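Local coordinates for predicted sugar phosphatases of the HAD superfamily (Cytophaga hutchinsonii, PDB 2HX1), which is predicted to act as a sugar phosphatase of the HAD superfamily, hydrolysing phosphate esters with the help of a bound magnesium ion, at residues E142-N145 with D149-K152; N134-L139 with V154-K159; G97-Y102 with D127-E132; Y111-S114 with K118-P121. One frame throughout, in Å; residues are numbered along the deposited sequence.

Interaction 1. Residues E142-N145 with D149-K152; sequences EGFN and DLNK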
loop_
_atom_site.group_PDB
_atom_site.type_symbol
_atom_site.label_atom_id
_atom_site.label_comp_id
_atom_site.label_asym_id
_atom_site.label_seq_id
_atom_site.Cartn_x
_atom_site.Cartn_y
_atom_site.Cartn_z
ATOM N N GLU A 142 -7.970 -19.455 14.974
ATOM C CA GLU A 142 -8.948 -20.532 15.133
ATOM C C GLU A 142 -10.056 -20.156 16.109
ATOM O O GLU A 142 -9.894 -19.249 16.902
ATOM C CB GLU A 142 -8.261 -21.804 15.623
ATOM C CG GLU A 142 -7.364 -22.402 14.586
ATOM C CD GLU A 142 -6.612 -23.632 15.080
ATOM O OE1 GLU A 142 -6.281 -23.711 16.290
ATOM O OE2 GLU A 142 -6.336 -24.510 14.239
ATOM N N GLY A 143 -11.175 -20.878 16.047
ATOM C CA GLY A 143 -12.208 -20.785 17.070
ATOM C C GLY A 143 -13.463 -20.097 16.617
ATOM O O GLY A 143 -14.405 -19.951 17.392
ATOM N N PHE A 144 -13.496 -19.670 15.355
ATOM C CA PHE A 144 -14.655 -18.982 14.830
ATOM C C PHE A 144 -14.835 -19.206 13.335
ATOM O O PHE A 144 -13.893 -19.588 12.629
ATOM C CB PHE A 144 -14.567 -17.480 15.139
ATOM C CG PHE A 144 -13.385 -16.796 14.521
ATOM C CD1 PHE A 144 -12.148 -16.813 15.160
ATOM C CD2 PHE A 144 -13.531 -16.101 13.320
ATOM C CE1 PHE A 144 -11.034 -16.201 14.572
ATOM C CE2 PHE A 144 -12.463 -15.471 12.725
ATOM C CZ PHE A 144 -11.182 -15.523 13.347
ATOM N N ASN A 145 -16.062 -18.977 12.869
ATOM C CA ASN A 145 -16.411 -19.109 11.458
ATOM C C ASN A 145 -16.028 -17.830 10.776
ATOM O O ASN A 145 -16.598 -16.780 11.064
ATOM C CB ASN A 145 -17.906 -19.390 11.216
ATOM C CG ASN A 145 -18.255 -19.538 9.719
ATOM O OD1 ASN A 145 -17.979 -18.642 8.902
ATOM N ND2 ASN A 145 -18.888 -20.664 9.361
ATOM N N ASP A 149 -17.888 -14.261 10.862
ATOM C CA ASP A 149 -17.328 -13.335 11.859
ATOM C C ASP A 149 -16.333 -12.327 11.349
ATOM O O ASP A 149 -16.150 -11.295 11.983
ATOM C CB ASP A 149 -16.788 -14.143 13.025
ATOM C CG ASP A 149 -17.897 -14.901 13.740
ATOM O OD1 ASP A 149 -19.082 -14.579 13.455
ATOM O OD2 ASP A 149 -17.605 -15.782 14.582
ATOM N N LEU A 150 -15.707 -12.570 10.201
ATOM C CA LEU A 150 -14.954 -11.500 9.535
ATOM C C LEU A 150 -15.881 -10.422 8.993
ATOM O O LEU A 150 -15.611 -9.217 9.116
ATOM C CB LEU A 150 -14.089 -12.036 8.393
ATOM C CG LEU A 150 -13.000 -12.969 8.941
ATOM C CD1 LEU A 150 -12.107 -13.428 7.847
ATOM C CD2 LEU A 150 -12.191 -12.302 10.083
ATOM N N ASN A 151 -16.956 -10.867 8.354
ATOM C CA ASN A 151 -18.047 -9.974 7.998
ATOM C C ASN A 151 -18.599 -9.233 9.196
ATOM O O ASN A 151 -18.723 -7.998 9.143
ATOM C CB ASN A 151 -19.147 -10.707 7.244
ATOM C CG ASN A 151 -18.858 -10.813 5.766
ATOM O OD1 ASN A 151 -18.786 -9.791 5.073
ATOM N ND2 ASN A 151 -18.721 -12.045 5.261
ATOM N N LYS A 152 -18.902 -9.934 10.289
ATOM C CA LYS A 152 -19.427 -9.228 11.484
ATOM C C LYS A 152 -18.403 -8.231 12.049
ATOM O O LYS A 152 -18.781 -7.194 12.529
ATOM C CB LYS A 152 -19.822 -10.197 12.618
ATOM C CG LYS A 152 -21.200 -10.839 12.493
ATOM C CD LYS A 152 -21.585 -11.657 13.776
ATOM C CE LYS A 152 -23.059 -11.399 14.195
ATOM N NZ LYS A 152 -23.674 -12.428 15.115
HETATM O O HOH W 1 -18.335 -18.209 14.516
#
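Asn145 and Asp149 meet where the loop after strand 133-138 turns into helix 146-159, a helix N-terminus with Asn145 as its N-cap. Two kinds of polar link hold this end together. The first is the opening backbone bond of the helix: Asp149 N gives its hydrogen to Asn145 O over 2.8 Å, at an N-H...O angle of 154°. On the side chain of the same residue, Asn145 OD1 accepts from His148 N, capping the helix start, so both oxygens of the N-cap residue are engaged by helix amides. The second link runs through water: one molecule accepts from Asn145 N at 2.9 Å and donates to Asp149 OD2 over a short 2.5 Å. The Asp149 carboxylate thus sits beside the first turn, where its negative charge would probably interact favourably with the N-terminal end of the helix.

The packing centres on Phe144. Its ring carbon CG lies between the backbone N and the carbonyl carbon (chi1 62°), which swings the ring back alongside the helix. Asp149 slides past it in the opposite direction, with ring and carboxylate planes 21° apart. Phe144 CB lies 3.5 Å from Asp149 OD2, and Asp149 CB approaches the ring obliquely, 3.8 Å from Phe144 CD2. The apolar partner, Leu150, crosses the phenyl at about a right angle. Beyond the pair, Trp146 stacks on Phe144, Leu103 of strand 98-103 packs against Phe144, Asp149 and Leu150, and Trp146 of the second subunit touches Leu150. At the ring edge, near its plane, Leu150 CD2 rests 4.1 Å from Phe144 CE2.

Interaction 2. Residues N134-L139 with V154-K159; sequences NALVLL and VNLLRK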
loop_
_atom_site.group_PDB
_atom_site.type_symbol
_atom_site.label_atom_id
_atom_site.label_comp_id
_atom_site.label_asym_id
_atom_site.label_seq_id
_atom_site.Cartn_x
_atom_site.Cartn_y
_atom_site.Cartn_z
ATOM N N ASN A 134 -17.018 -2.230 23.783
ATOM C CA ASN A 134 -16.105 -1.094 23.954
ATOM C C ASN A 134 -14.710 -1.362 23.423
ATOM O O ASN A 134 -13.865 -0.466 23.402
ATOM C CB ASN A 134 -16.054 -0.728 25.436
ATOM C CG ASN A 134 -17.398 -0.263 25.961
ATOM O OD1 ASN A 134 -18.237 0.231 25.211
ATOM N ND2 ASN A 134 -17.617 -0.449 27.239
ATOM N N ALA A 135 -14.465 -2.590 22.973
ATOM C CA ALA A 135 -13.199 -2.915 22.312
ATOM C C ALA A 135 -13.326 -4.231 21.558
ATOM O O ALA A 135 -14.202 -5.068 21.842
ATOM C CB ALA A 135 -11.998 -2.981 23.333
ATOM N N LEU A 136 -12.431 -4.412 20.603
ATOM C CA LEU A 136 -12.311 -5.661 19.865
ATOM C C LEU A 136 -10.876 -6.142 19.994
ATOM O O LEU A 136 -9.957 -5.372 19.721
ATOM C CB LEU A 136 -12.637 -5.429 18.387
ATOM C CG LEU A 136 -12.262 -6.553 17.418
ATOM C CD1 LEU A 136 -13.148 -7.780 17.704
ATOM C CD2 LEU A 136 -12.389 -6.076 15.971
ATOM N N VAL A 137 -10.681 -7.400 20.380
ATOM C CA VAL A 137 -9.332 -8.012 20.333
ATOM C C VAL A 137 -9.258 -9.215 19.418
ATOM O O VAL A 137 -10.131 -10.074 19.441
ATOM C CB VAL A 137 -8.832 -8.373 21.732
ATOM C CG1 VAL A 137 -8.748 -7.131 22.530
ATOM C CG2 VAL A 137 -9.779 -9.357 22.430
ATOM N N LEU A 138 -8.219 -9.258 18.593
ATOM C CA LEU A 138 -7.906 -10.417 17.750
ATOM C C LEU A 138 -6.825 -11.278 18.449
ATOM O O LEU A 138 -5.730 -10.801 18.742
ATOM C CB LEU A 138 -7.472 -9.958 16.346
ATOM C CG LEU A 138 -8.579 -9.971 15.282
ATOM C CD1 LEU A 138 -9.801 -9.246 15.832
ATOM C CD2 LEU A 138 -8.112 -9.349 13.980
ATOM N N LEU A 139 -7.170 -12.528 18.778
ATOM C CA LEU A 139 -6.330 -13.358 19.681
ATOM C C LEU A 139 -5.789 -14.638 19.029
ATOM O O LEU A 139 -4.674 -15.076 19.353
ATOM C CB LEU A 139 -7.109 -13.763 20.940
ATOM C CG LEU A 139 -7.604 -12.642 21.856
ATOM C CD1 LEU A 139 -8.587 -13.226 22.823
ATOM C CD2 LEU A 139 -6.432 -11.989 22.608
ATOM N N VAL A 154 -16.053 -6.539 10.347
ATOM C CA VAL A 154 -16.111 -5.370 9.475
ATOM C C VAL A 154 -17.268 -4.468 9.907
ATOM O O VAL A 154 -17.079 -3.265 10.120
ATOM C CB VAL A 154 -16.173 -5.754 7.963
ATOM C CG1 VAL A 154 -16.635 -4.582 7.058
ATOM C CG2 VAL A 154 -14.827 -6.247 7.502
ATOM N N ASN A 155 -18.459 -5.044 10.078
ATOM C CA ASN A 155 -19.606 -4.244 10.448
ATOM C C ASN A 155 -19.537 -3.670 11.876
ATOM O O ASN A 155 -19.984 -2.548 12.114
ATOM C CB ASN A 155 -20.869 -5.049 10.251
ATOM C CG ASN A 155 -21.196 -5.236 8.786
ATOM O OD1 ASN A 155 -21.353 -4.251 8.053
ATOM N ND2 ASN A 155 -21.262 -6.493 8.344
ATOM N N LEU A 156 -18.953 -4.436 12.803
ATOM C CA LEU A 156 -18.776 -3.978 14.177
ATOM C C LEU A 156 -17.945 -2.711 14.217
ATOM O O LEU A 156 -18.276 -1.760 14.937
ATOM C CB LEU A 156 -18.070 -5.047 14.997
ATOM C CG LEU A 156 -17.719 -4.674 16.436
ATOM C CD1 LEU A 156 -18.984 -4.280 17.242
ATOM C CD2 LEU A 156 -16.994 -5.861 17.046
ATOM N N LEU A 157 -16.867 -2.707 13.441
ATOM C CA LEU A 157 -15.938 -1.590 13.420
ATOM C C LEU A 157 -16.452 -0.387 12.610
ATOM O O LEU A 157 -16.013 0.741 12.814
ATOM C CB LEU A 157 -14.592 -2.065 12.854
ATOM C CG LEU A 157 -13.827 -3.042 13.751
ATOM C CD1 LEU A 157 -12.535 -3.471 13.060
ATOM C CD2 LEU A 157 -13.582 -2.433 15.154
ATOM N N ARG A 158 -17.318 -0.652 11.636
ATOM C CA ARG A 158 -18.036 0.405 10.937
ATOM C C ARG A 158 -19.047 1.070 11.865
ATOM O O ARG A 158 -19.346 2.244 11.690
ATOM C CB ARG A 158 -18.781 -0.155 9.727
ATOM C CG ARG A 158 -17.853 -0.511 8.528
ATOM C CD ARG A 158 -18.575 -1.212 7.357
ATOM N NE ARG A 158 -19.583 -0.331 6.742
ATOM C CZ ARG A 158 -20.886 -0.354 7.023
ATOM N NH1 ARG A 158 -21.401 -1.242 7.892
ATOM N NH2 ARG A 158 -21.692 0.529 6.431
ATOM N N LYS A 159 -19.570 0.327 12.847
ATOM C CA LYS A 159 -20.639 0.821 13.708
ATOM C C LYS A 159 -20.182 1.293 15.067
ATOM O O LYS A 159 -20.908 2.047 15.721
ATOM C CB LYS A 159 -21.703 -0.248 13.934
ATOM C CG LYS A 159 -22.478 -0.661 12.694
ATOM C CD LYS A 159 -23.254 -1.911 12.997
ATOM C CE LYS A 159 -24.248 -2.247 11.918
ATOM N NZ LYS A 159 -24.870 -3.593 12.183
#
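Leu136 reaches out from strand 133-138 and sets one methyl, CD2, against the branched end of Leu157 on helix 146-159. This is the strand-to-helix packing of a beta-alpha-beta unit, in which strand 133-138, helix 146-159 and strand 164-167 follow one another and the helix lies against one face of the parallel sheet. The contact is purely apolar and buried, with no hydrogen bond between the two segments. Leu136 CD2 rests against the fork of Leu157, almost equally far from its three carbons: it lies 3.9 Å from Leu157 CD1, the same 3.9 Å from Leu157 CD2, and 4.0 Å from Leu157 CG. The two side chains cross at about a right angle. The CB of Leu136 already points to the helix, and chi1 of 167° sets CG trans to the backbone N. Leu157 starts less directly: its CB does not point straight at the strand, but with chi1 at -68° and an extended chi2 its methyls come nearer.

The backbones stay well apart, 8.4 Å between Leu136 CA and Leu157 CA, a gap that the leucines bridge. On the strand side, Leu136 is tied by backbone bonds to Pro163 and Ile165. The far side of the helix faces the second subunit, where Lys159 makes a salt bridge to Asp179 of that chain and Asn155 OD1 accepts from its Val180 N, leaving the helix between its own sheet and a neighbour. Leu156, one residue before Leu157, adds a second, looser touch: its CD2 lies 4.3 Å from Leu136 CD1.

Interaction 3. Residues G97-Y102 with D127-E132; sequences GGIVAY and DSNIGE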
loop_
_atom_site.group_PDB
_atom_site.type_symbol
_atom_site.label_atom_id
_atom_site.label_comp_id
_atom_site.label_asym_id
_atom_site.label_seq_id
_atom_site.Cartn_x
_atom_site.Cartn_y
_atom_site.Cartn_z
ATOM N N GLY A 97 -15.489 -0.798 31.339
ATOM C CA GLY A 97 -16.593 -1.735 31.450
ATOM C C GLY A 97 -17.122 -2.168 30.089
ATOM O O GLY A 97 -16.424 -2.046 29.074
ATOM N N GLY A 98 -18.351 -2.671 30.090
ATOM C CA GLY A 98 -19.018 -3.179 28.899
ATOM C C GLY A 98 -18.424 -4.488 28.425
ATOM O O GLY A 98 -17.906 -5.255 29.230
ATOM N N ILE A 99 -18.509 -4.733 27.119
ATOM C CA ILE A 99 -18.057 -5.993 26.517
ATOM C C ILE A 99 -16.753 -5.772 25.682
ATOM O O ILE A 99 -16.616 -4.769 24.984
ATOM C CB ILE A 99 -19.140 -6.542 25.583
ATOM C CG1 ILE A 99 -20.485 -6.665 26.309
ATOM C CG2 ILE A 99 -18.727 -7.897 24.967
ATOM C CD1 ILE A 99 -21.661 -6.787 25.315
ATOM N N VAL A 100 -15.799 -6.689 25.789
ATOM C CA VAL A 100 -14.656 -6.753 24.845
ATOM C C VAL A 100 -14.948 -7.915 23.902
ATOM O O VAL A 100 -15.125 -9.046 24.347
ATOM C CB VAL A 100 -13.292 -6.909 25.600
ATOM C CG1 VAL A 100 -12.140 -7.211 24.654
ATOM C CG2 VAL A 100 -12.976 -5.631 26.391
ATOM N N ALA A 101 -15.118 -7.614 22.612
ATOM C CA ALA A 101 -15.384 -8.642 21.600
ATOM C C ALA A 101 -14.052 -9.270 21.155
ATOM O O ALA A 101 -13.012 -8.608 21.135
ATOM C CB ALA A 101 -16.164 -8.039 20.426
ATOM N N TYR A 102 -14.053 -10.558 20.861
ATOM C CA TYR A 102 -12.823 -11.182 20.426
ATOM C C TYR A 102 -13.008 -12.139 19.270
ATOM O O TYR A 102 -14.054 -12.737 19.101
ATOM C CB TYR A 102 -12.118 -11.895 21.588
ATOM C CG TYR A 102 -12.803 -13.154 22.116
ATOM C CD1 TYR A 102 -12.541 -14.392 21.552
ATOM C CD2 TYR A 102 -13.684 -13.092 23.207
ATOM C CE1 TYR A 102 -13.143 -15.550 22.049
ATOM C CE2 TYR A 102 -14.279 -14.218 23.703
ATOM C CZ TYR A 102 -14.009 -15.450 23.124
ATOM O OH TYR A 102 -14.609 -16.566 23.616
ATOM N N ASP A 127 -27.420 -6.602 17.572
ATOM C CA ASP A 127 -28.063 -5.341 17.918
ATOM C C ASP A 127 -28.470 -5.272 19.399
ATOM O O ASP A 127 -28.572 -4.205 19.992
ATOM C CB ASP A 127 -29.267 -5.125 16.992
ATOM C CG ASP A 127 -28.841 -4.838 15.562
ATOM O OD1 ASP A 127 -27.831 -4.115 15.361
ATOM O OD2 ASP A 127 -29.510 -5.340 14.631
ATOM N N SER A 128 -28.680 -6.415 20.010
ATOM C CA SER A 128 -29.103 -6.433 21.408
ATOM C C SER A 128 -27.991 -6.034 22.370
ATOM O O SER A 128 -28.292 -5.562 23.454
ATOM C CB SER A 128 -29.646 -7.809 21.843
ATOM O OG SER A 128 -28.635 -8.605 22.487
ATOM N N ASN A 129 -26.718 -6.221 21.989
ATOM C CA ASN A 129 -25.582 -5.860 22.883
ATOM C C ASN A 129 -24.449 -5.025 22.251
ATOM O O ASN A 129 -23.481 -4.658 22.946
ATOM C CB ASN A 129 -24.989 -7.126 23.562
ATOM C CG ASN A 129 -24.495 -8.160 22.560
ATOM O OD1 ASN A 129 -24.371 -7.859 21.376
ATOM N ND2 ASN A 129 -24.217 -9.395 23.027
ATOM N N ILE A 130 -24.556 -4.702 20.968
ATOM C CA ILE A 130 -23.476 -4.006 20.292
ATOM C C ILE A 130 -23.162 -2.677 20.961
ATOM O O ILE A 130 -22.028 -2.228 20.967
ATOM C CB ILE A 130 -23.777 -3.823 18.787
ATOM C CG1 ILE A 130 -22.509 -3.408 18.038
ATOM C CG2 ILE A 130 -24.888 -2.769 18.558
ATOM C CD1 ILE A 130 -22.650 -3.401 16.524
ATOM N N GLY A 131 -24.164 -2.044 21.558
ATOM C CA GLY A 131 -23.961 -0.720 22.162
ATOM C C GLY A 131 -23.087 -0.750 23.395
ATOM O O GLY A 131 -22.662 0.301 23.910
ATOM N N GLU A 132 -22.828 -1.956 23.879
ATOM C CA GLU A 132 -21.995 -2.145 25.041
ATOM C C GLU A 132 -20.593 -2.622 24.676
ATOM O O GLU A 132 -19.760 -2.766 25.560
ATOM C CB GLU A 132 -22.676 -3.148 25.968
ATOM C CG GLU A 132 -23.693 -2.507 26.895
ATOM C CD GLU A 132 -23.017 -1.844 28.105
ATOM O OE1 GLU A 132 -22.547 -2.583 29.026
ATOM O OE2 GLU A 132 -22.970 -0.586 28.118
#
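Gly98 and Ile99 are the residues through which 97-102 meets the end of the loop 127-132. Just ahead of them, Gly97 ties to the neighbouring strand, its O accepting from Asn134 ND2. Gly98 comes next, with a positive phi and no side chain, and the Glu132 carbonyl can settle close over it: Glu132 O lies 3.4 Å from Gly98 CA in a CA-H...O contact. The Glu132 side chain, bent at chi2 (-80°), folds back over the same glycine and brings OE1 to 3.6 Å from Gly98 CA.

At Ile99 the polar link forms. Ile99 N donates to Glu132 O over 2.8 Å, an almost straight bond at 174°, although the N-H arrives 37° out of the carbonyl plane. One oxygen therefore serves both Gly98 and Ile99. The Ile99 side chain runs outward to the loop, with CG1 trans to the carbonyl carbon, and its terminal CD1 touches two residues, 3.7 Å from Asn129 O and 3.8 Å from each of Asn129 CB and Glu132 CB. Those two are also joined to each other, Glu132 N donating to Asn129 O, so the methyl sits against a closed turn. The Asn129 amide is occupied behind it, OD1 taking Asp126 N and ND2 reaching Ala124 O.

From Val100 onward the strand leaves the loop: Val100 bonds to Lys118 and Leu120, while Ala101 pairs with Ala135 and Tyr102 packs on Pro121 and Val137. Ile99 also pairs with Asn134, so its bonds to Glu132 and Asn134 form the alternating ladder of parallel neighbours, here at the start of adjacent strands in an alpha/beta sheet.

Interaction 4. Residues Y111-S114 with K118-P121; sequences YLVS and KMLP
Met119, present as selenomethionine, meets Val113 and Leu112 with a side chain that leaves the strand toward the loop 111-114. Its CB points at that loop, and the first touch comes one atom further on: Met119 CG lies 3.8 Å from Val113 CG2 and 4.2 Å from Val113 CA, so the valine is met by its methyl and by its backbone carbon. Val113 has CG2 beside its own backbone N, with CG1 trans to it, and this puts CG2 on the strand side.

The chain then turns twice, at chi2 (-66°) and chi3 (-73°), and runs from Val113 to Leu112 instead of continuing straight outward. Strand 117-121 is, within this chain, an outermost strand of the five-stranded parallel sheet, and the loop following helix 106-110 doubles back to pack against the sheet face just before feeding into that strand. On the same face, Met119 also lies against Val100 and Tyr102 of the adjacent strand 98-103.

The selenium comes next, with SE of Met119 4.1 Å from Leu112 CB. The terminal methyl ends the chain: Met119 CE sits 3.9 Å from Leu112 CB and 4.0 Å from Leu112 CD1, the two side chains meeting at a slant. Leu112 also packs on helix 83-94, through Thr87, Lys88 and Ile91, and the loop is tied to that helix by Lys88, whose NZ donates to Tyr111 O and makes a cation-pi contact with the Tyr111 ring.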
loop_
_atom_site.group_PDB
_atom_site.type_symbol
_atom_site.label_atom_id
_atom_site.label_comp_id
_atom_site.label_asym_id
_atom_site.label_seq_id
_atom_site.Cartn_x
_atom_site.Cartn_y
_atom_site.Cartn_z
ATOM N N TYR A 111 -7.258 -15.430 29.669
ATOM C CA TYR A 111 -6.236 -14.553 30.242
ATOM C C TYR A 111 -6.687 -13.095 30.364
ATOM O O TYR A 111 -6.206 -12.370 31.241
ATOM C CB TYR A 111 -4.990 -14.591 29.353
ATOM C CG TYR A 111 -3.796 -13.754 29.802
ATOM C CD1 TYR A 111 -3.292 -13.833 31.120
ATOM C CD2 TYR A 111 -3.119 -12.942 28.890
ATOM C CE1 TYR A 111 -2.154 -13.081 31.523
ATOM C CE2 TYR A 111 -1.984 -12.200 29.272
ATOM C CZ TYR A 111 -1.516 -12.258 30.586
ATOM O OH TYR A 111 -0.401 -11.516 30.928
ATOM N N LEU A 112 -7.575 -12.643 29.478
ATOM C CA LEU A 112 -7.964 -11.213 29.492
ATOM C C LEU A 112 -9.176 -10.944 30.383
ATOM O O LEU A 112 -9.486 -9.777 30.667
ATOM C CB LEU A 112 -8.197 -10.688 28.071
ATOM C CG LEU A 112 -6.978 -10.611 27.140
ATOM C CD1 LEU A 112 -7.430 -10.193 25.735
ATOM C CD2 LEU A 112 -5.953 -9.634 27.663
ATOM N N VAL A 113 -9.838 -12.007 30.838
ATOM C CA VAL A 113 -10.983 -11.883 31.760
ATOM C C VAL A 113 -10.609 -11.004 32.971
ATOM O O VAL A 113 -9.499 -11.110 33.522
ATOM C CB VAL A 113 -11.448 -13.304 32.193
ATOM C CG1 VAL A 113 -12.343 -13.279 33.416
ATOM C CG2 VAL A 113 -12.134 -13.996 31.014
ATOM N N SER A 114 -11.511 -10.100 33.348
ATOM C CA SER A 114 -11.271 -9.210 34.490
ATOM C C SER A 114 -12.578 -8.617 35.029
ATOM O O SER A 114 -13.651 -8.819 34.445
ATOM C CB SER A 114 -10.289 -8.097 34.099
ATOM O OG SER A 114 -10.840 -7.260 33.108
ATOM N N LYS A 118 -16.937 -8.027 30.320
ATOM C CA LYS A 118 -17.272 -9.356 29.854
ATOM C C LYS A 118 -16.606 -9.552 28.501
ATOM O O LYS A 118 -16.697 -8.690 27.616
ATOM C CB LYS A 118 -18.787 -9.574 29.765
ATOM C CG LYS A 118 -19.628 -8.309 29.843
HETATM N N MSE A 119 -15.901 -10.671 28.379
HETATM C CA MSE A 119 -15.359 -11.137 27.120
HETATM C C MSE A 119 -16.477 -11.885 26.403
HETATM O O MSE A 119 -17.103 -12.761 27.011
HETATM C CB MSE A 119 -14.251 -12.137 27.368
HETATM C CG MSE A 119 -13.060 -11.617 28.144
HETATM SE SE MSE A 119 -12.126 -10.295 27.161
HETATM C CE MSE A 119 -11.227 -11.468 25.775
ATOM N N LEU A 120 -16.727 -11.540 25.131
ATOM C CA LEU A 120 -17.618 -12.323 24.231
ATOM C C LEU A 120 -17.030 -12.452 22.816
ATOM O O LEU A 120 -16.450 -11.496 22.281
ATOM C CB LEU A 120 -18.995 -11.667 24.097
ATOM C CG LEU A 120 -20.016 -11.768 25.241
ATOM C CD1 LEU A 120 -21.144 -10.784 24.999
ATOM C CD2 LEU A 120 -20.591 -13.164 25.353
ATOM N N PRO A 121 -17.234 -13.608 22.177
ATOM C CA PRO A 121 -16.769 -13.727 20.810
ATOM C C PRO A 121 -17.575 -12.806 19.912
ATOM O O PRO A 121 -18.766 -12.550 20.187
ATOM C CB PRO A 121 -17.061 -15.178 20.463
ATOM C CG PRO A 121 -18.191 -15.548 21.338
ATOM C CD PRO A 121 -17.932 -14.817 22.626
#

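All four contacts lie in the part of the chain built on the five-stranded parallel sheet, apart from the six-stranded sheet that carries the magnesium site, an arrangement consistent with a HAD cap domain. Along the chain, interaction 4 falls within the span of interaction 3, and interaction 1 within that of interaction 2, which comes after. Interactions 2, 3 and 4 share the sheet through adjacent strands 117-121, 98-103 and 133-138; the centres of 2 and 3 are about 10 Å apart. Interactions 1 and 2 both use helix 146-159, about 12 Å apart between centres, and touch the second subunit, so this helix joins sheet packing to assembly.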